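Long-range contacts in probable intron-encoded endonuclease 1 (Wickerhamomyces canadensis, PDB 6X1J), which cleaves a specific DNA sequence as a LAGLIDADG homing endonuclease involved in the homing of a mitochondrial 21S rRNA gene intron: residues K68-H73 with Y218-M223; D79-S84 with F107-F112. All coordinates share one frame; numbering follows the deposited sequence.

Contact 1 (K68-H73 with Y218-M223); sequences KAYIEH and YIIPEM
Ala69, Tyr70 and His73, on one flank of helix 68-77, rest against Ile220, Glu222 and Met223 of the loop after helix 208-215, mainly through side-chain packing. Along Tyr70, CB comes first, 3.5 Å from Met223 CE. CG, anti to the backbone N (chi1 -173°), touches the same methyl, which approaches the ring obliquely. CD1 marks the next step: Ile220 CD1 lies 4.0 Å from it, at the ring edge and in its plane. The tip leaves the contact altogether, as Tyr70 OH is hydrogen-bonded to Asp147 OD1. Asp147 is a ligand of a bound potassium ion and sits near the end of helix 138-148, which has a LAGLIDADG-type sequence, so Tyr70 runs from this packing surface into the second shell of the metal site. The Met223 chain bends at chi2 (-56°), and its SD stands 5.2 Å from the centroid of the Tyr70 ring in an oblique Met-aromatic contact. The other branch of Ile220 reaches His73: CG2 sits over the centre of the imidazole face, 3.6 Å from its centroid and 8° off the ring normal, a CH-pi contact. That ring is anchored at its far end by a hydrogen bond between NE2 and Tyr143 OH, again on helix 138-148. One turn before His73, at the more exposed margin, Ala69 CB meets the aliphatic part of Glu222, 3.6 Å from Glu222 CG.

Contact 2 (D79-S84 with F107-F112); sequences DEYVIS and FEHKAF. With nucleotides of chain C.
Tyr81 and Phe107 are joined by one backbone hydrogen bond, Phe107 N to Tyr81 O at 2.9 Å, with the donor nearly along the C=O axis (177°). The same carbonyl oxygen lies over a face of the Phe107 ring, toward its rim; CG of Phe107 sits between its own backbone N and carbonyl carbon (chi1 48°). Tyr81 CA also packs over that ring, and Ile83 CD1 meets its edge, 3.8 Å from Phe107 CD2. An alanine in place of Phe107 would probably open a gap beside Ile83 CD1 and Tyr81 CA and leave Tyr81 O without the ring face that covers it. Tyr81 is the hub of an aromatic cluster. One face of its ring carries the CB of Glu80; the opposite face takes the edge of Phe112, whose CZ is 3.5 Å from Tyr81 CG. Its own edge points at His109 in a T-shaped pair, planes at 86°, with CE1 3.8 Å above the centre of the imidazole. His109 is held from both nitrogens: Ala111 N donates to ND1 in the ring plane at 3.0 Å, and NE2 bonds to Lys26 O. Ala111 CB closes on Tyr81 OH at 3.7 Å. Beyond the cluster the two segments grip the backbone of DNA chain C: Glu108 N donates to OP2 of DA7 at 3.0 Å, and Ser84 OG to OP1 of DC8. The contact thus joins the turn between helix 68-77 and strand 87-92 to the turn between strand 98-105 and helix 113-119, with Phe107 against helix 20-26 and Phe112 against Leu61 of strand 60-65.

How the contacts relate
From the N terminus, helix 20-26, helix 34-45 and strands 49-51 and 60-65 come before helix 68-77, which supplies the first half of contact 1. The chain then leaves that helix through 79-84, makes the hairpin of strands 87-92 and 98-105, and returns at 107-112, where contact 2 closes a short loop across the base of the hairpin. Helix 113-119, helix 138-148 and the second four-stranded antiparallel sheet follow, and only after helix 208-215 does 218-223 close contact 1. The short loop therefore lies entirely within the long one. Contact 2 ties together elements around the first sheet beside the DNA, whereas contact 1 links that region to the C-terminal part; their centres are about 20 Å apart.

Contact 1 (K68-H73 with Y218-M223)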
ATOM      1  N   LYS A  68      -1.516  -0.295 -14.628  1.00 30.39           N
ATOM      2  CA  LYS A  68      -1.273   1.107 -15.030  1.00 29.24           C
ATOM      3  C   LYS A  68      -2.331   1.991 -14.399  1.00 27.03           C
ATOM      4  O   LYS A  68      -2.005   3.082 -13.875  1.00 34.89           O
ATOM      5  CB  LYS A  68      -1.338   1.220 -16.555  1.00 34.21           C
ATOM      6  CG  LYS A  68      -1.017   2.596 -17.140  1.00 35.43           C
ATOM      7  CD  LYS A  68      -1.038   2.593 -18.680  1.00 39.59           C
ATOM      8  CE  LYS A  68      -0.492   3.865 -19.302  1.00 38.18           C
ATOM      9  NZ  LYS A  68      -1.579   4.854 -19.421  1.00 42.97           N
ATOM     10  N   ALA A  69      -3.582   1.598 -14.486  1.00 26.09           N
ATOM     11  CA  ALA A  69      -4.664   2.425 -13.922  1.00 26.42           C
ATOM     12  C   ALA A  69      -4.402   2.583 -12.422  1.00 29.94           C
ATOM     13  O   ALA A  69      -4.607   3.677 -11.933  1.00 28.78           O
ATOM     14  CB  ALA A  69      -5.991   1.834 -14.242  1.00 27.70           C
ATOM     15  N   TYR A  70      -3.871   1.553 -11.736  1.00 28.83           N
ATOM     16  CA  TYR A  70      -3.708   1.586 -10.254  1.00 26.45           C
ATOM     17  C   TYR A  70      -2.615   2.583  -9.844  1.00 25.45           C
ATOM     18  O   TYR A  70      -2.892   3.445  -8.984  1.00 24.68           O
ATOM     19  CB  TYR A  70      -3.429   0.199  -9.657  1.00 25.82           C
ATOM     20  CG  TYR A  70      -3.420   0.191  -8.143  1.00 26.22           C
ATOM     21  CD1 TYR A  70      -4.495   0.697  -7.424  1.00 26.83           C
ATOM     22  CD2 TYR A  70      -2.349  -0.311  -7.417  1.00 25.96           C
ATOM     23  CE1 TYR A  70      -4.508   0.703  -6.037  1.00 26.20           C
ATOM     24  CE2 TYR A  70      -2.351  -0.309  -6.030  1.00 24.86           C
ATOM     25  CZ  TYR A  70      -3.430   0.198  -5.334  1.00 25.27           C
ATOM     26  OH  TYR A  70      -3.439   0.209  -3.961  1.00 24.00           O
ATOM     27  N   ILE A  71      -1.400   2.461 -10.406  1.00 24.56           N
ATOM     28  CA  ILE A  71      -0.305   3.416 -10.112  1.00 27.00           C
ATOM     29  C   ILE A  71      -0.741   4.847 -10.450  1.00 26.69           C
ATOM     30  O   ILE A  71      -0.368   5.781  -9.686  1.00 25.82           O
ATOM     31  CB  ILE A  71       1.021   3.037 -10.793  1.00 26.98           C
ATOM     32  CG1 ILE A  71       2.176   3.851 -10.211  1.00 26.24           C
ATOM     33  CG2 ILE A  71       0.930   3.223 -12.291  1.00 28.45           C
ATOM     34  CD1 ILE A  71       3.576   3.270 -10.507  1.00 28.16           C
ATOM     35  N   GLU A  72      -1.490   5.060 -11.518  1.00 25.36           N
ATOM     36  CA  GLU A  72      -1.920   6.441 -11.875  1.00 29.56           C
ATOM     37  C   GLU A  72      -2.907   6.986 -10.821  1.00 29.95           C
ATOM     38  O   GLU A  72      -2.811   8.199 -10.439  1.00 27.54           O
ATOM     39  CB  GLU A  72      -2.561   6.490 -13.263  1.00 30.16           C
ATOM     40  CG  GLU A  72      -1.569   6.395 -14.401  1.00 34.94           C
ATOM     41  CD  GLU A  72      -2.222   6.271 -15.773  1.00 37.81           C
ATOM     42  OE1 GLU A  72      -3.482   6.389 -15.874  1.00 38.15           O
ATOM     43  OE2 GLU A  72      -1.485   6.023 -16.727  1.00 37.82           O
ATOM     44  N   HIS A  73      -3.735   6.106 -10.264  1.00 26.82           N
ATOM     45  CA  HIS A  73      -4.623   6.436  -9.117  1.00 29.30           C
ATOM     46  C   HIS A  73      -3.810   6.827  -7.855  1.00 29.31           C
ATOM     47  O   HIS A  73      -4.205   7.800  -7.180  1.00 27.72           O
ATOM     48  CB  HIS A  73      -5.543   5.250  -8.835  1.00 28.32           C
ATOM     49  CG  HIS A  73      -6.358   5.452  -7.608  1.00 28.10           C
ATOM     50  ND1 HIS A  73      -7.460   6.300  -7.586  1.00 27.80           N
ATOM     51  CD2 HIS A  73      -6.221   4.937  -6.367  1.00 25.49           C
ATOM     52  CE1 HIS A  73      -7.997   6.272  -6.387  1.00 25.19           C
ATOM     53  NE2 HIS A  73      -7.246   5.452  -5.615  1.00 27.37           N
ATOM     54  N   TYR A 218     -14.114   1.828  -1.539  1.00 28.48           N
ATOM     55  CA  TYR A 218     -12.786   2.424  -1.854  1.00 28.28           C
ATOM     56  C   TYR A 218     -12.118   1.744  -3.062  1.00 27.71           C
ATOM     57  O   TYR A 218     -11.072   2.250  -3.621  1.00 27.84           O
ATOM     58  CB  TYR A 218     -11.904   2.348  -0.595  1.00 31.59           C
ATOM     59  CG  TYR A 218     -12.423   3.150   0.589  1.00 30.11           C
ATOM     60  CD1 TYR A 218     -12.355   4.530   0.587  1.00 28.38           C
ATOM     61  CD2 TYR A 218     -13.041   2.549   1.685  1.00 31.19           C
ATOM     62  CE1 TYR A 218     -12.826   5.287   1.655  1.00 33.44           C
ATOM     63  CE2 TYR A 218     -13.541   3.290   2.759  1.00 31.77           C
ATOM     64  CZ  TYR A 218     -13.420   4.677   2.749  1.00 33.70           C
ATOM     65  OH  TYR A 218     -13.864   5.475   3.770  1.00 31.92           O
ATOM     66  N   ILE A 219     -12.620   0.582  -3.472  1.00 26.24           N
ATOM     67  CA  ILE A 219     -11.927  -0.235  -4.517  1.00 26.00           C
ATOM     68  C   ILE A 219     -12.182   0.414  -5.883  1.00 24.91           C
ATOM     69  O   ILE A 219     -13.340   0.556  -6.245  1.00 25.45           O
ATOM     70  CB  ILE A 219     -12.422  -1.683  -4.511  1.00 27.31           C
ATOM     71  CG1 ILE A 219     -12.228  -2.367  -3.154  1.00 35.97           C
ATOM     72  CG2 ILE A 219     -11.749  -2.449  -5.635  1.00 29.85           C
ATOM     73  CD1 ILE A 219     -10.792  -2.661  -2.817  1.00 36.10           C
ATOM     74  N   ILE A 220     -11.140   0.727  -6.640  1.00 26.11           N
ATOM     75  CA  ILE A 220     -11.286   1.432  -7.951  1.00 27.63           C
ATOM     76  C   ILE A 220     -11.736   0.357  -8.930  1.00 28.60           C
ATOM     77  O   ILE A 220     -11.597  -0.835  -8.629  1.00 25.87           O
ATOM     78  CB  ILE A 220      -9.984   2.124  -8.403  1.00 27.88           C
ATOM     79  CG1 ILE A 220      -8.898   1.102  -8.766  1.00 29.84           C
ATOM     80  CG2 ILE A 220      -9.506   3.108  -7.345  1.00 27.03           C
ATOM     81  CD1 ILE A 220      -7.711   1.669  -9.522  1.00 29.19           C
ATOM     82  N   PRO A 221     -12.335   0.755 -10.075  1.00 30.08           N
ATOM     83  CA  PRO A 221     -12.963  -0.203 -10.990  1.00 28.20           C
ATOM     84  C   PRO A 221     -12.007  -1.268 -11.518  1.00 24.95           C
ATOM     85  O   PRO A 221     -12.429  -2.380 -11.676  1.00 31.30           O
ATOM     86  CB  PRO A 221     -13.487   0.699 -12.120  1.00 30.36           C
ATOM     87  CG  PRO A 221     -13.694   2.058 -11.456  1.00 32.47           C
ATOM     88  CD  PRO A 221     -12.523   2.161 -10.498  1.00 30.92           C
ATOM     89  N   GLU A 222     -10.738  -0.950 -11.704  1.00 25.08           N
ATOM     90  CA  GLU A 222      -9.745  -1.893 -12.287  1.00 28.20           C
ATOM     91  C   GLU A 222      -9.239  -2.857 -11.200  1.00 29.70           C
ATOM     92  O   GLU A 222      -8.408  -3.770 -11.535  1.00 29.15           O
ATOM     93  CB  GLU A 222      -8.559  -1.141 -12.904  1.00 30.17           C
ATOM     94  CG  GLU A 222      -8.939  -0.188 -14.050  1.00 37.01           C
ATOM     95  CD  GLU A 222      -9.644   1.125 -13.686  1.00 39.40           C
ATOM     96  OE1 GLU A 222      -9.553   1.576 -12.493  1.00 36.10           O
ATOM     97  OE2 GLU A 222     -10.312   1.701 -14.592  1.00 40.23           O
ATOM     98  N   MET A 223      -9.654  -2.672  -9.941  1.00 28.12           N
ATOM     99  CA  MET A 223      -9.221  -3.615  -8.859  1.00 30.94           C
ATOM    100  C   MET A 223     -10.402  -4.416  -8.265  1.00 27.38           C
ATOM    101  O   MET A 223     -10.182  -5.280  -7.349  1.00 24.33           O
ATOM    102  CB  MET A 223      -8.443  -2.838  -7.783  1.00 31.26           C
ATOM    103  CG  MET A 223      -7.074  -2.357  -8.276  1.00 33.84           C
ATOM    104  SD  MET A 223      -6.051  -3.698  -8.891  1.00 39.89           S
ATOM    105  CE  MET A 223      -4.383  -3.051  -8.932  1.00 44.99           C
TER

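Contact 2 (D79-S84 with F107-F112)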
ATOM      1  N   ASP A  79      -0.556  13.515  -5.254  1.00 34.32           N
ATOM      2  CA  ASP A  79      -0.235  14.362  -6.448  1.00 38.63           C
ATOM      3  C   ASP A  79       0.899  15.377  -6.146  1.00 38.01           C
ATOM      4  O   ASP A  79       1.983  15.316  -6.825  1.00 36.19           O
ATOM      5  CB  ASP A  79      -1.509  15.058  -6.938  1.00 39.85           C
ATOM      6  CG  ASP A  79      -1.314  15.587  -8.341  1.00 51.31           C
ATOM      7  OD1 ASP A  79      -0.713  14.835  -9.172  1.00 53.68           O
ATOM      8  OD2 ASP A  79      -1.690  16.758  -8.571  1.00 58.93           O
ATOM      9  N   GLU A  80       0.709  16.218  -5.122  1.00 34.21           N
ATOM     10  CA  GLU A  80       1.684  17.257  -4.669  1.00 35.49           C
ATOM     11  C   GLU A  80       3.116  16.728  -4.658  1.00 32.76           C
ATOM     12  O   GLU A  80       4.007  17.530  -4.857  1.00 33.37           O
ATOM     13  CB  GLU A  80       1.582  17.608  -3.181  1.00 37.15           C
ATOM     14  CG  GLU A  80       0.230  18.051  -2.687  1.00 39.79           C
ATOM     15  CD  GLU A  80      -0.755  16.961  -2.349  1.00 35.85           C
ATOM     16  OE1 GLU A  80      -1.005  16.721  -1.161  1.00 39.86           O
ATOM     17  OE2 GLU A  80      -1.307  16.409  -3.280  1.00 36.60           O
ATOM     18  N   TYR A  81       3.329  15.490  -4.215  1.00 27.89           N
ATOM     19  CA  TYR A  81       4.654  14.990  -3.763  1.00 27.40           C
ATOM     20  C   TYR A  81       5.381  14.325  -4.924  1.00 26.83           C
ATOM     21  O   TYR A  81       6.549  13.906  -4.705  1.00 27.86           O
ATOM     22  CB  TYR A  81       4.529  14.032  -2.559  1.00 27.70           C
ATOM     23  CG  TYR A  81       3.932  14.661  -1.323  1.00 29.20           C
ATOM     24  CD1 TYR A  81       4.725  15.376  -0.440  1.00 31.95           C
ATOM     25  CD2 TYR A  81       2.575  14.563  -1.039  1.00 28.22           C
ATOM     26  CE1 TYR A  81       4.196  15.972   0.694  1.00 30.75           C
ATOM     27  CE2 TYR A  81       2.020  15.182   0.066  1.00 30.85           C
ATOM     28  CZ  TYR A  81       2.836  15.893   0.936  1.00 33.01           C
ATOM     29  OH  TYR A  81       2.322  16.513   2.036  1.00 31.24           O
ATOM     30  N   VAL A  82       4.695  14.200  -6.067  1.00 27.17           N
ATOM     31  CA  VAL A  82       5.129  13.430  -7.277  1.00 33.81           C
ATOM     32  C   VAL A  82       5.250  14.372  -8.489  1.00 35.28           C
ATOM     33  O   VAL A  82       4.186  14.828  -9.003  1.00 35.24           O
ATOM     34  CB  VAL A  82       4.156  12.288  -7.634  1.00 33.58           C
ATOM     35  CG1 VAL A  82       4.730  11.453  -8.774  1.00 33.41           C
ATOM     36  CG2 VAL A  82       3.832  11.415  -6.432  1.00 33.32           C
ATOM     37  N   ILE A  83       6.483  14.618  -8.929  1.00 32.02           N
ATOM     38  CA  ILE A  83       6.826  15.663  -9.939  1.00 39.89           C
ATOM     39  C   ILE A  83       6.569  15.076 -11.337  1.00 39.81           C
ATOM     40  O   ILE A  83       5.936  15.751 -12.142  1.00 37.30           O
ATOM     41  CB  ILE A  83       8.294  16.113  -9.735  1.00 39.66           C
ATOM     42  CG1 ILE A  83       8.430  17.030  -8.522  1.00 42.87           C
ATOM     43  CG2 ILE A  83       8.884  16.758 -10.982  1.00 41.01           C
ATOM     44  CD1 ILE A  83       9.856  17.378  -8.180  1.00 45.52           C
ATOM     45  N   SER A  84       7.069  13.860 -11.584  1.00 38.29           N
ATOM     46  CA  SER A  84       7.100  13.171 -12.905  1.00 42.92           C
ATOM     47  C   SER A  84       6.031  12.084 -12.954  1.00 44.83           C
ATOM     48  O   SER A  84       5.742  11.408 -11.959  1.00 39.47           O
ATOM     49  CB  SER A  84       8.467  12.567 -13.208  1.00 43.10           C
ATOM     50  OG  SER A  84       9.484  13.559 -13.255  1.00 43.66           O
ATOM     51  N   PHE A 107       9.201  12.890  -4.066  1.00 31.95           N
ATOM     52  CA  PHE A 107      10.470  13.435  -3.519  1.00 36.32           C
ATOM     53  C   PHE A 107      10.519  13.135  -2.005  1.00 34.97           C
ATOM     54  O   PHE A 107       9.482  12.840  -1.421  1.00 30.23           O
ATOM     55  CB  PHE A 107      10.630  14.920  -3.869  1.00 34.64           C
ATOM     56  CG  PHE A 107       9.440  15.813  -3.606  1.00 32.54           C
ATOM     57  CD1 PHE A 107       8.966  16.000  -2.323  1.00 28.82           C
ATOM     58  CD2 PHE A 107       8.857  16.536  -4.636  1.00 31.96           C
ATOM     59  CE1 PHE A 107       7.887  16.822  -2.076  1.00 29.85           C
ATOM     60  CE2 PHE A 107       7.787  17.382  -4.392  1.00 35.69           C
ATOM     61  CZ  PHE A 107       7.290  17.511  -3.112  1.00 36.64           C
ATOM     62  N   GLU A 108      11.692  13.279  -1.380  1.00 40.93           N
ATOM     63  CA  GLU A 108      11.847  13.329   0.106  1.00 40.05           C
ATOM     64  C   GLU A 108      10.983  14.461   0.663  1.00 39.08           C
ATOM     65  O   GLU A 108      10.917  15.522   0.046  1.00 44.64           O
ATOM     66  CB  GLU A 108      13.305  13.550   0.491  1.00 37.75           C
ATOM     67  CG  GLU A 108      14.206  12.446  -0.019  1.00 39.29           C
ATOM     68  CD  GLU A 108      15.674  12.697   0.257  1.00 41.01           C
ATOM     69  OE1 GLU A 108      15.959  13.648   1.046  1.00 39.27           O
ATOM     70  OE2 GLU A 108      16.518  11.951  -0.313  1.00 39.42           O
ATOM     71  N   HIS A 109      10.338  14.236   1.789  1.00 38.85           N
ATOM     72  CA  HIS A 109       9.524  15.261   2.485  1.00 37.56           C
ATOM     73  C   HIS A 109       9.206  14.754   3.887  1.00 39.66           C
ATOM     74  O   HIS A 109       8.765  13.593   4.018  1.00 34.15           O
ATOM     75  CB  HIS A 109       8.255  15.617   1.726  1.00 37.18           C
ATOM     76  CG  HIS A 109       7.637  16.904   2.167  1.00 39.48           C
ATOM     77  ND1 HIS A 109       7.029  17.044   3.393  1.00 39.83           N
ATOM     78  CD2 HIS A 109       7.473  18.089   1.535  1.00 37.23           C
ATOM     79  CE1 HIS A 109       6.506  18.255   3.493  1.00 41.97           C
ATOM     80  NE2 HIS A 109       6.759  18.918   2.365  1.00 35.29           N
ATOM     81  N   LYS A 110       9.387  15.658   4.850  1.00 40.30           N
ATOM     82  CA  LYS A 110       9.144  15.525   6.307  1.00 42.80           C
ATOM     83  C   LYS A 110       7.745  14.953   6.576  1.00 34.30           C
ATOM     84  O   LYS A 110       7.594  14.264   7.554  1.00 31.43           O
ATOM     85  CB  LYS A 110       9.315  16.929   6.916  1.00 48.14           C
ATOM     86  CG  LYS A 110       9.173  17.038   8.428  1.00 58.45           C
ATOM     87  CD  LYS A 110       9.294  18.475   8.935  1.00 67.12           C
ATOM     88  CE  LYS A 110      10.128  18.596  10.195  1.00 71.63           C
ATOM     89  NZ  LYS A 110      11.559  18.294   9.936  1.00 75.96           N
ATOM     90  N   ALA A 111       6.745  15.265   5.751  1.00 34.50           N
ATOM     91  CA  ALA A 111       5.353  14.780   5.912  1.00 33.00           C
ATOM     92  C   ALA A 111       5.313  13.234   5.967  1.00 29.49           C
ATOM     93  O   ALA A 111       4.442  12.738   6.676  1.00 26.89           O
ATOM     94  CB  ALA A 111       4.472  15.344   4.822  1.00 35.25           C
ATOM     95  N   PHE A 112       6.281  12.524   5.373  1.00 25.80           N
ATOM     96  CA  PHE A 112       6.341  11.041   5.300  1.00 30.47           C
ATOM     97  C   PHE A 112       7.075  10.449   6.522  1.00 32.54           C
ATOM     98  O   PHE A 112       7.021   9.208   6.698  1.00 28.40           O
ATOM     99  CB  PHE A 112       6.978  10.574   3.977  1.00 33.35           C
ATOM    100  CG  PHE A 112       6.220  10.971   2.723  1.00 35.58           C
ATOM    101  CD1 PHE A 112       4.913  10.556   2.505  1.00 36.94           C
ATOM    102  CD2 PHE A 112       6.812  11.770   1.746  1.00 35.56           C
ATOM    103  CE1 PHE A 112       4.213  10.951   1.366  1.00 34.81           C
ATOM    104  CE2 PHE A 112       6.105  12.167   0.618  1.00 33.88           C
ATOM    105  CZ  PHE A 112       4.801  11.780   0.443  1.00 34.11           C
TER
ATOM    106  P    DA C   7      14.414  15.321  -3.854  1.00 43.09           P
ATOM    107  OP1  DA C   7      14.026  16.694  -3.440  1.00 35.58           O
ATOM    108  OP2  DA C   7      14.107  14.154  -2.933  1.00 43.17           O
ATOM    109  O5'  DA C   7      13.822  15.053  -5.308  1.00 43.07           O
ATOM    110  C5'  DA C   7      13.614  16.120  -6.256  1.00 40.63           C
ATOM    111  C4'  DA C   7      13.851  15.589  -7.650  1.00 37.21           C
ATOM    112  O4'  DA C   7      15.213  15.108  -7.739  1.00 36.25           O
ATOM    113  C3'  DA C   7      12.959  14.414  -8.067  1.00 38.02           C
ATOM    114  O3'  DA C   7      12.367  14.708  -9.353  1.00 39.00           O
ATOM    115  C2'  DA C   7      13.877  13.208  -7.916  1.00 37.72           C
ATOM    116  C1'  DA C   7      15.267  13.765  -8.181  1.00 36.96           C
ATOM    117  N9   DA C   7      16.328  13.110  -7.418  1.00 39.46           N
ATOM    118  C8   DA C   7      16.291  12.858  -6.069  1.00 37.73           C
ATOM    119  N7   DA C   7      17.368  12.263  -5.614  1.00 35.15           N
ATOM    120  C5   DA C   7      18.171  12.121  -6.736  1.00 33.40           C
ATOM    121  C6   DA C   7      19.458  11.588  -6.911  1.00 35.24           C
ATOM    122  N6   DA C   7      20.174  11.064  -5.918  1.00 37.56           N
ATOM    123  N1   DA C   7      19.983  11.593  -8.156  1.00 36.55           N
ATOM    124  C2   DA C   7      19.260  12.128  -9.148  1.00 36.38           C
ATOM    125  N3   DA C   7      18.044  12.681  -9.103  1.00 41.01           N
ATOM    126  C4   DA C   7      17.552  12.651  -7.852  1.00 37.38           C
ATOM    127  P    DC C   8      11.604  13.588 -10.228  1.00 37.24           P
ATOM    128  OP1  DC C   8      10.797  14.292 -11.247  1.00 31.37           O
ATOM    129  OP2  DC C   8      10.940  12.631  -9.327  1.00 38.37           O
ATOM    130  O5'  DC C   8      12.804  12.709 -10.780  1.00 31.15           O
ATOM    131  C5'  DC C   8      13.382  13.091 -11.997  1.00 36.78           C
ATOM    132  C4'  DC C   8      14.446  12.098 -12.378  1.00 40.07           C
ATOM    133  O4'  DC C   8      15.281  11.758 -11.251  1.00 41.98           O
ATOM    134  C3'  DC C   8      13.919  10.772 -12.932  1.00 46.51           C
ATOM    135  O3'  DC C   8      14.547  10.462 -14.166  1.00 49.45           O
ATOM    136  C2'  DC C   8      14.322   9.743 -11.894  1.00 44.77           C
ATOM    137  C1'  DC C   8      15.576  10.373 -11.352  1.00 45.75           C
ATOM    138  N1   DC C   8      16.002   9.899 -10.037  1.00 44.64           N
ATOM    139  C2   DC C   8      17.271   9.326  -9.907  1.00 45.11           C
ATOM    140  O2   DC C   8      17.992   9.221 -10.912  1.00 47.30           O
ATOM    141  N3   DC C   8      17.671   8.879  -8.698  1.00 45.26           N
ATOM    142  C4   DC C   8      16.858   8.985  -7.647  1.00 47.62           C
ATOM    143  N4   DC C   8      17.300   8.542  -6.474  1.00 46.75           N
ATOM    144  C5   DC C   8      15.562   9.570  -7.751  1.00 49.30           C
ATOM    145  C6   DC C   8      15.181  10.015  -8.953  1.00 44.60           C
TER